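Side-chain contacts in SusD superfamily protein (Bacteroides vulgatus, PDB 3MYV), which probably binds polysaccharide at the bacterial outer membrane: residues A[31-34]-A[35-39]; A[107-110]-A[111-114]; A[213-216]-A[217-220]; A[445-448]-A[449-453]. All coordinates share one frame; numbering follows the deposited sequence. Where two conformers were deposited one is given.

Contact 1: A[31-34]-A[35-39]. With EDO (1,2-ethanediol), chain I.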
loop_
_atom_site.group_PDB
_atom_site.type_symbol
_atom_site.label_atom_id
_atom_site.label_comp_id
_atom_site.label_asym_id
_atom_site.label_seq_id
_atom_site.Cartn_x
_atom_site.Cartn_y
_atom_site.Cartn_z
ATOM N N GLY A 31 -11.008 3.500 7.751
ATOM C CA GLY A 31 -11.576 2.730 6.659
ATOM C C GLY A 31 -10.734 2.630 5.393
ATOM O O GLY A 31 -11.043 1.804 4.502
ATOM N N TYR A 32 -9.712 3.482 5.276
ATOM C CA TYR A 32 -8.799 3.451 4.115
ATOM C C TYR A 32 -7.331 3.378 4.592
ATOM O O TYR A 32 -6.921 2.325 5.069
ATOM C CB TYR A 32 -9.130 4.621 3.159
ATOM C CG TYR A 32 -8.442 4.622 1.788
ATOM C CD1 TYR A 32 -7.885 3.453 1.246
ATOM C CD2 TYR A 32 -8.395 5.791 1.019
ATOM C CE1 TYR A 32 -7.249 3.462 -0.023
ATOM C CE2 TYR A 32 -7.780 5.812 -0.243
ATOM C CZ TYR A 32 -7.201 4.645 -0.754
ATOM O OH TYR A 32 -6.612 4.652 -1.994
ATOM N N TYR A 33 -6.560 4.464 4.532
ATOM C CA TYR A 33 -5.142 4.402 4.918
ATOM C C TYR A 33 -4.846 4.599 6.415
ATOM O O TYR A 33 -3.689 4.567 6.848
ATOM C CB TYR A 33 -4.313 5.339 4.028
ATOM C CG TYR A 33 -3.881 4.680 2.732
ATOM C CD1 TYR A 33 -2.974 3.617 2.747
ATOM C CD2 TYR A 33 -4.395 5.088 1.512
ATOM C CE1 TYR A 33 -2.570 3.002 1.592
ATOM C CE2 TYR A 33 -3.998 4.454 0.330
ATOM C CZ TYR A 33 -3.080 3.412 0.393
ATOM O OH TYR A 33 -2.679 2.765 -0.751
ATOM N N GLY A 34 -5.884 4.793 7.224
ATOM C CA GLY A 34 -5.711 4.756 8.671
ATOM C C GLY A 34 -5.539 3.358 9.243
ATOM O O GLY A 34 -4.996 3.208 10.348
ATOM N N ALA A 35 -5.998 2.346 8.507
ATOM C CA ALA A 35 -5.925 0.951 8.957
ATOM C C ALA A 35 -6.305 -0.081 7.881
ATOM O O ALA A 35 -5.556 -1.031 7.639
ATOM C CB ALA A 35 -6.832 0.746 10.199
ATOM N N ALA A 36 -7.479 0.064 7.274
ATOM C CA ALA A 36 -8.046 -1.029 6.448
ATOM C C ALA A 36 -7.138 -1.522 5.322
ATOM O O ALA A 36 -7.091 -2.720 5.066
ATOM C CB ALA A 36 -9.431 -0.675 5.888
HETATM N N MSE A 37 -6.447 -0.612 4.642
HETATM C CA MSE A 37 -5.590 -1.009 3.488
HETATM C C MSE A 37 -4.492 -1.990 3.948
HETATM O O MSE A 37 -4.147 -2.940 3.236
HETATM C CB MSE A 37 -4.928 0.207 2.828
HETATM C CG MSE A 37 -5.442 0.686 1.508
HETATM SE SE MSE A 37 -6.089 -0.529 0.176
HETATM C CE MSE A 37 -5.032 -2.088 0.390
ATOM N N PHE A 38 -4.001 -1.784 5.152
ATOM C CA PHE A 38 -2.912 -2.563 5.700
ATOM C C PHE A 38 -3.426 -3.876 6.194
ATOM O O PHE A 38 -2.800 -4.898 5.966
ATOM C CB PHE A 38 -2.186 -1.771 6.784
ATOM C CG PHE A 38 -1.666 -0.449 6.283
ATOM C CD1 PHE A 38 -0.578 -0.406 5.429
ATOM C CD2 PHE A 38 -2.277 0.729 6.630
ATOM C CE1 PHE A 38 -0.123 0.792 4.932
ATOM C CE2 PHE A 38 -1.828 1.936 6.146
ATOM C CZ PHE A 38 -0.754 1.977 5.301
ATOM N N ALA A 39 -4.585 -3.863 6.848
ATOM C CA ALA A 39 -5.234 -5.113 7.242
ATOM C C ALA A 39 -5.396 -6.001 6.026
ATOM O O ALA A 39 -5.158 -7.206 6.063
ATOM C CB ALA A 39 -6.574 -4.826 7.891
HETATM C C1 EDO I . -0.031 0.213 1.069
HETATM O O1 EDO I . 0.195 -1.087 0.539
HETATM C C2 EDO I . 0.673 1.275 0.220
HETATM O O2 EDO I . -0.125 1.669 -0.947
#
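Met-37, a selenomethionine, lies alongside the rings of Tyr-32 and Tyr-33, its CG touching both, and these three residues carry the contact where a type I beta turn, Tyr-32 to Ala-35, feeds into helix 36-43. Over Tyr-33, Met-37 CG makes a CH-pi contact, 3.9 Å from the ring centroid and 20° off the normal; toward Tyr-32 it comes in obliquely, 3.6 Å from CE1. The bend at chi2 brings SE to the edge of the Tyr-32 ring, a Met-aromatic contact. Tyr-32 reaches this place because its CG stands anti to the backbone N (chi1 -170°), and CD2 of Tyr-33 sits over the centre of the Tyr-32 ring. One step along the helix, Phe-38 offers its face to the edge of Tyr-33 in an offset edge-to-face pair, planes 64° apart, with Phe-38 CZ 3.8 Å from Tyr-33 CD1. Beyond the turn, Met-37 N donates to Tyr-32 O at 3.0 Å, binding the start of the helix to the loop. Both tyrosine hydroxyls share Asp-123 OD2 on helix 103-128, and Tyr-33 OH also accepts from O2 of a bound 1,2-ethanediol, probably from the crystallisation liquor. The chemistry is thus aromatic and selenium packing in a buried place, its two phenol ends satisfied by one carboxylate that ties the turn to a neighbouring helix.

Contact 2: A[107-110]-A[111-114]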
loop_
_atom_site.group_PDB
_atom_site.type_symbol
_atom_site.label_atom_id
_atom_site.label_comp_id
_atom_site.label_asym_id
_atom_site.label_seq_id
_atom_site.Cartn_x
_atom_site.Cartn_y
_atom_site.Cartn_z
ATOM N N ASN A 107 -0.135 24.617 -10.548
ATOM C CA ASN A 107 0.243 23.482 -11.375
ATOM C C ASN A 107 0.705 22.297 -10.514
ATOM O O ASN A 107 0.380 21.152 -10.814
ATOM C CB ASN A 107 1.341 23.877 -12.374
ATOM C CG ASN A 107 1.040 23.403 -13.782
ATOM O OD1 ASN A 107 -0.106 23.081 -14.110
ATOM N ND2 ASN A 107 2.061 23.369 -14.625
ATOM N N ALA A 108 1.471 22.590 -9.463
ATOM C CA ALA A 108 1.916 21.558 -8.511
ATOM C C ALA A 108 0.714 20.895 -7.819
ATOM O O ALA A 108 0.650 19.661 -7.654
ATOM C CB ALA A 108 2.852 22.173 -7.477
ATOM N N LEU A 109 -0.237 21.722 -7.415
ATOM C CA LEU A 109 -1.456 21.233 -6.775
ATOM C C LEU A 109 -2.315 20.402 -7.739
ATOM O O LEU A 109 -2.881 19.372 -7.352
ATOM C CB LEU A 109 -2.243 22.381 -6.164
ATOM C CG LEU A 109 -1.586 23.027 -4.944
ATOM C CD1 LEU A 109 -2.277 24.382 -4.584
ATOM C CD2 LEU A 109 -1.605 22.085 -3.751
ATOM N N LYS A 110 -2.397 20.832 -8.997
ATOM C CA LYS A 110 -3.095 20.050 -10.023
ATOM C C LYS A 110 -2.452 18.652 -10.159
ATOM O O LYS A 110 -3.152 17.633 -10.125
ATOM C CB LYS A 110 -3.071 20.763 -11.358
ATOM C CG LYS A 110 -3.647 19.951 -12.517
ATOM C CD LYS A 110 -3.631 20.739 -13.840
ATOM C CE LYS A 110 -3.928 19.816 -15.034
ATOM N NZ LYS A 110 -3.941 20.556 -16.347
ATOM N N GLY A 111 -1.131 18.617 -10.298
ATOM C CA GLY A 111 -0.399 17.349 -10.389
ATOM C C GLY A 111 -0.616 16.454 -9.187
ATOM O O GLY A 111 -0.802 15.220 -9.307
ATOM N N GLU A 112 -0.607 17.075 -8.013
ATOM C CA GLU A 112 -0.747 16.336 -6.767
ATOM C C GLU A 112 -2.144 15.731 -6.683
ATOM O O GLU A 112 -2.298 14.591 -6.285
ATOM C CB GLU A 112 -0.473 17.249 -5.561
ATOM C CG GLU A 112 -0.526 16.518 -4.236
ATOM C CD GLU A 112 -0.313 17.403 -3.012
ATOM O OE1 GLU A 112 -0.062 18.624 -3.165
ATOM O OE2 GLU A 112 -0.409 16.859 -1.880
ATOM N N THR A 113 -3.153 16.508 -7.074
ATOM C CA THR A 113 -4.534 16.016 -7.151
ATOM C C THR A 113 -4.651 14.813 -8.096
ATOM O O THR A 113 -5.323 13.829 -7.796
ATOM C CB THR A 113 -5.489 17.138 -7.595
ATOM O OG1 THR A 113 -5.388 18.245 -6.680
ATOM C CG2 THR A 113 -6.953 16.632 -7.672
HETATM N N MSE A 114 -3.974 14.873 -9.235
HETATM C CA MSE A 114 -3.949 13.750 -10.151
HETATM C C MSE A 114 -3.259 12.548 -9.520
HETATM O O MSE A 114 -3.661 11.418 -9.787
HETATM C CB MSE A 114 -3.285 14.127 -11.480
HETATM C CG MSE A 114 -4.036 15.198 -12.268
HETATM SE SE MSE A 114 -2.991 15.911 -13.750
HETATM C CE MSE A 114 -2.993 14.378 -14.870
#
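Thr-113 folds its hydroxyl back over the preceding helical turn, where OG1 lies 2.8 Å from Leu-109 O and donates to it. The branch is set by chi1 at -57°, which leaves OG1 beside the backbone N and turns CG2 to the other side, anti to that N. The same carbonyl also takes the regular helical bond from Thr-113 N at 2.9 Å, so Leu-109 O is gripped by two donors of one residue, reaching it from opposite faces of its plane. This is the familiar way in which a threonine buried in a helix satisfies its own hydroxyl. A valine in its place would probably leave Leu-109 O with the backbone N-H alone and set a methyl group against an oxygen that had been bonded. Beside this pair, Leu-109 and Glu-112 run side by side in the same direction, with Leu-109 CD2 3.8 Å from Glu-112 OE1. The glutamate is fully extended, and its OE2 is held by Arg-186 in a salt bridge and by Tyr-24 in a hydrogen bond. Along another flank, Met-114, a selenomethionine, rests CG 3.4 Å from Lys-110 O, the carbonyl that accepts its own N-H. Lys-110 itself is drawn out straight, and its CE passes 4.2 Å from SE of Met-114. Within helix 103-128 these flanks face different neighbours: Leu-109, Glu-112 and Thr-113 pack on helix 13-27, Thr-113 also on helix 77-94, and Met-114 against helices 160-177 and 77-94.

Contact 3: A[213-216]-A[217-220]; sequences ADQL and IKDA
Segments 213-216 and 217-220 are consecutive turns of helix 206-223, joined by four regular backbone bonds. On its polar side, Asp-214 and Lys-218 form a salt bridge: Lys-218 NZ meets Asp-214 OD2 at 2.8 Å, on the syn lone pair of that oxygen, the lysine chain stretching out past CG to reach it. Asp-214 OD1 is taken by Tyr-359 OH. Next to it, Gln-215 bends at chi2 (60°) and turns its amide toward Asp-219, so that Gln-215 NE2 donates to Asp-219 OD1 at 2.9 Å with an angle of 162°. Asp-219 OD1 lies in the amide plane, yet the donor stands above the carboxylate plane, the two groups being turned 38° apart. Both are i to i+4 pairs, one a salt bridge and one a hydrogen bond, the spacing that one helical turn brings together, here on a helix that packs against helices 189-202 and 334-348. A water links the two, donating to Gln-215 OE1 and accepting from Lys-218 NZ, each at 3.0 Å. Asp-219 OD2 has a salt bridge to Arg-193 of helix 189-202. On the apolar side, Ile-217 CG1 lies 3.2 Å from Ala-213 O, and both residues pack against Val-337 of helix 334-348.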
loop_
_atom_site.group_PDB
_atom_site.type_symbol
_atom_site.label_atom_id
_atom_site.label_comp_id
_atom_site.label_asym_id
_atom_site.label_seq_id
_atom_site.Cartn_x
_atom_site.Cartn_y
_atom_site.Cartn_z
ATOM N N ALA A 213 12.746 3.252 -11.135
ATOM C CA ALA A 213 13.185 2.967 -9.747
ATOM C C ALA A 213 14.667 3.295 -9.616
ATOM O O ALA A 213 15.098 3.917 -8.651
ATOM C CB ALA A 213 12.931 1.489 -9.357
ATOM N N ASP A 214 15.433 2.902 -10.623
ATOM C CA ASP A 214 16.873 3.195 -10.671
ATOM C C ASP A 214 17.141 4.703 -10.636
ATOM O O ASP A 214 18.007 5.170 -9.887
ATOM C CB ASP A 214 17.464 2.556 -11.940
ATOM C CG ASP A 214 18.953 2.864 -12.120
ATOM O OD1 ASP A 214 19.784 2.409 -11.310
ATOM O OD2 ASP A 214 19.254 3.579 -13.077
ATOM N N GLN A 215 16.411 5.482 -11.446
ATOM C CA GLN A 215 16.698 6.911 -11.532
ATOM C C GLN A 215 16.267 7.612 -10.260
ATOM O O GLN A 215 16.908 8.580 -9.835
ATOM C CB GLN A 215 16.005 7.563 -12.737
ATOM C CG GLN A 215 16.490 9.001 -12.991
ATOM C CD GLN A 215 17.982 9.062 -13.280
ATOM O OE1 GLN A 215 18.467 8.426 -14.218
ATOM N NE2 GLN A 215 18.716 9.816 -12.476
ATOM N N LEU A 216 15.168 7.137 -9.666
ATOM C CA LEU A 216 14.641 7.709 -8.428
ATOM C C LEU A 216 15.639 7.501 -7.293
ATOM O O LEU A 216 15.869 8.408 -6.470
ATOM C CB LEU A 216 13.265 7.060 -8.100
ATOM C CG LEU A 216 12.508 7.533 -6.857
ATOM C CD1 LEU A 216 12.289 9.022 -6.907
ATOM C CD2 LEU A 216 11.139 6.797 -6.715
ATOM N N ILE A 217 16.231 6.310 -7.225
ATOM C CA ILE A 217 17.260 6.027 -6.218
ATOM C C ILE A 217 18.473 6.924 -6.436
ATOM O O ILE A 217 19.017 7.501 -5.480
ATOM C CB ILE A 217 17.689 4.551 -6.242
ATOM C CG1 ILE A 217 16.544 3.642 -5.755
ATOM C CG2 ILE A 217 18.896 4.309 -5.387
ATOM C CD1 ILE A 217 16.734 2.198 -6.176
ATOM N N LYS A 218 18.875 7.069 -7.704
ATOM C CA LYS A 218 20.007 7.922 -8.027
ATOM C C LYS A 218 19.731 9.374 -7.640
ATOM O O LYS A 218 20.608 10.036 -7.049
ATOM C CB LYS A 218 20.371 7.812 -9.494
ATOM C CG LYS A 218 21.021 6.487 -9.862
ATOM C CD LYS A 218 21.106 6.321 -11.345
ATOM C CE LYS A 218 22.014 5.182 -11.737
ATOM N NZ LYS A 218 21.740 4.861 -13.189
ATOM N N ASP A 219 18.513 9.846 -7.936
ATOM C CA ASP A 219 18.120 11.216 -7.605
ATOM C C ASP A 219 18.059 11.442 -6.087
ATOM O O ASP A 219 18.483 12.494 -5.602
ATOM C CB ASP A 219 16.777 11.596 -8.239
ATOM C CG ASP A 219 16.816 11.608 -9.761
ATOM O OD1 ASP A 219 17.933 11.610 -10.360
ATOM O OD2 ASP A 219 15.717 11.579 -10.363
ATOM N N ALA A 220 17.517 10.487 -5.334
ATOM C CA ALA A 220 17.569 10.564 -3.851
ATOM C C ALA A 220 19.005 10.725 -3.327
ATOM O O ALA A 220 19.272 11.516 -2.402
ATOM C CB ALA A 220 16.925 9.333 -3.227
HETATM O O HOH W 1 21.131 7.244 -14.889
#

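Contact 4: A[445-448]-A[449-453]; sequences MEQN and PGYPK
Gln-447 reaches across the turn to Tyr-451, starting with CB, which lies 4.3 Å from Lys-453 CD. Its CG, placed anti to the backbone N (chi1 -179°), rests 3.7 Å from Tyr-451 CB and also nears Pro-452 O. A bend at chi2 then lifts CD to 4.1 Å from the same Tyr-451 CB. At the tip the two amide atoms part company. OE1 turns back to its own backbone neighbour and accepts from Asn-448 N at 2.8 Å, and it takes a second bond from Ile-434 N; NE2 donates to a water that in turn donates to Pro-452 O. Replacing Gln-447 by an alanine would probably leave Asn-448 N and Ile-434 N without this acceptor and open a gap beside Tyr-451 CB. The curve itself is a type II beta turn from Asn-448 to Tyr-451, with Gly-450 at a backbone conformation that calls for glycine. Its closing bond, Tyr-451 N to Asn-448 O, is weak at 3.4 Å, but a second water donates to both Asn-448 O and Tyr-451 O. Farther out, Lys-453 runs extended back along the loop and donates from NZ to Met-445 O at 2.7 Å, as well as to Pro-443 O. The Asn-448 amide is held by Arg-157, Leu-432 and Phe-128, and Tyr-451 OH by Val-431 O. The loop follows helix 438-441 near the chain's end, Gln-447 and Lys-453 lying against Phe-439 of that helix. Without helix or strand here, amide, ammonium and water bonds to backbone atoms fix the path of the loop.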
loop_
_atom_site.group_PDB
_atom_site.type_symbol
_atom_site.label_atom_id
_atom_site.label_comp_id
_atom_site.label_asym_id
_atom_site.label_seq_id
_atom_site.Cartn_x
_atom_site.Cartn_y
_atom_site.Cartn_z
HETATM N N MSE A 445 -25.049 -4.282 -13.765
HETATM C CA MSE A 445 -23.656 -4.346 -13.396
HETATM C C MSE A 445 -23.352 -5.775 -12.931
HETATM O O MSE A 445 -24.152 -6.418 -12.245
HETATM C CB MSE A 445 -23.333 -3.335 -12.282
HETATM C CG MSE A 445 -21.935 -3.392 -11.764
HETATM SE SE MSE A 445 -21.452 -1.948 -10.551
HETATM C CE MSE A 445 -21.599 -0.456 -11.777
ATOM N N GLU A 446 -22.196 -6.278 -13.328
ATOM C CA GLU A 446 -21.784 -7.614 -12.918
ATOM C C GLU A 446 -21.183 -7.626 -11.529
ATOM O O GLU A 446 -20.413 -6.755 -11.183
ATOM C CB GLU A 446 -20.775 -8.173 -13.901
ATOM C CG GLU A 446 -21.343 -8.204 -15.292
ATOM C CD GLU A 446 -20.862 -9.368 -16.090
ATOM O OE1 GLU A 446 -21.271 -10.498 -15.766
ATOM O OE2 GLU A 446 -20.096 -9.146 -17.051
ATOM N N GLN A 447 -21.541 -8.642 -10.752
ATOM C CA GLN A 447 -20.891 -8.937 -9.484
ATOM C C GLN A 447 -19.634 -9.734 -9.821
ATOM O O GLN A 447 -19.562 -10.389 -10.877
ATOM C CB GLN A 447 -21.828 -9.720 -8.570
ATOM C CG GLN A 447 -21.284 -10.086 -7.186
ATOM C CD GLN A 447 -20.745 -8.922 -6.429
ATOM O OE1 GLN A 447 -19.555 -8.593 -6.543
ATOM N NE2 GLN A 447 -21.622 -8.248 -5.661
ATOM N N ASN A 448 -18.626 -9.649 -8.973
ATOM C CA ASN A 448 -17.451 -10.496 -9.152
ATOM C C ASN A 448 -17.857 -11.970 -9.081
ATOM O O ASN A 448 -18.753 -12.337 -8.326
ATOM C CB ASN A 448 -16.344 -10.145 -8.144
ATOM C CG ASN A 448 -15.515 -8.966 -8.610
ATOM O OD1 ASN A 448 -15.331 -8.786 -9.816
ATOM N ND2 ASN A 448 -15.021 -8.142 -7.674
ATOM N N PRO A 449 -17.217 -12.805 -9.903
ATOM C CA PRO A 449 -17.611 -14.215 -10.033
ATOM C C PRO A 449 -17.551 -14.916 -8.678
ATOM O O PRO A 449 -16.710 -14.578 -7.850
ATOM C CB PRO A 449 -16.553 -14.808 -10.984
ATOM C CG PRO A 449 -15.566 -13.815 -11.206
ATOM C CD PRO A 449 -16.066 -12.459 -10.755
ATOM N N GLY A 450 -18.479 -15.835 -8.435
ATOM C CA GLY A 450 -18.478 -16.616 -7.202
ATOM C C GLY A 450 -19.342 -16.031 -6.108
ATOM O O GLY A 450 -19.939 -16.766 -5.323
ATOM N N TYR A 451 -19.419 -14.708 -6.038
ATOM C CA TYR A 451 -20.198 -14.061 -5.006
ATOM C C TYR A 451 -21.687 -14.176 -5.344
ATOM O O TYR A 451 -22.027 -14.273 -6.515
ATOM C CB TYR A 451 -19.784 -12.589 -4.875
ATOM C CG TYR A 451 -18.478 -12.365 -4.149
ATOM C CD1 TYR A 451 -18.399 -12.508 -2.777
ATOM C CD2 TYR A 451 -17.317 -12.011 -4.839
ATOM C CE1 TYR A 451 -17.207 -12.287 -2.091
ATOM C CE2 TYR A 451 -16.127 -11.778 -4.168
ATOM C CZ TYR A 451 -16.083 -11.918 -2.792
ATOM O OH TYR A 451 -14.915 -11.709 -2.108
ATOM N N PRO A 452 -22.574 -14.188 -4.327
ATOM C CA PRO A 452 -24.019 -14.201 -4.618
ATOM C C PRO A 452 -24.497 -12.851 -5.141
ATOM O O PRO A 452 -23.846 -11.830 -4.898
ATOM C CB PRO A 452 -24.659 -14.474 -3.259
ATOM C CG PRO A 452 -23.693 -13.934 -2.260
ATOM C CD PRO A 452 -22.312 -14.213 -2.882
ATOM N N LYS A 453 -25.591 -12.862 -5.892
ATOM C CA LYS A 453 -26.297 -11.643 -6.297
ATOM C C LYS A 453 -27.782 -11.866 -5.952
ATOM O O LYS A 453 -28.440 -12.686 -6.562
ATOM C CB LYS A 453 -26.068 -11.364 -7.790
ATOM C CG LYS A 453 -26.464 -9.946 -8.238
ATOM C CD LYS A 453 -25.972 -9.592 -9.651
ATOM C CE LYS A 453 -26.642 -8.293 -10.163
ATOM N NZ LYS A 453 -26.295 -7.942 -11.590
HETATM O O HOH W 2 -24.063 -9.285 -5.459
HETATM O O HOH W 3 -21.288 -13.434 -9.023
#

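The four contacts show how local chemistry follows place in the fold. Contact 1, about 9 Å from the centre of the chain, is core and rests on aromatic and selenium packing. Contacts 2 and 3 each join successive turns of a single helix, 103-128 and 206-223, and are similarly buried, yet their polar groups differ: contact 2 turns a hydroxyl inward to the backbone, while contact 3 pairs charged and amide groups, with Gln-215 and Lys-218 exposed. Contact 4, its centre about 26 Å out, is partly buried and nearest the surface in character, a loop held by amide, ammonium and water bonds to backbone atoms. Contact 1 also meets helix 103-128 of contact 2, through Asp-123.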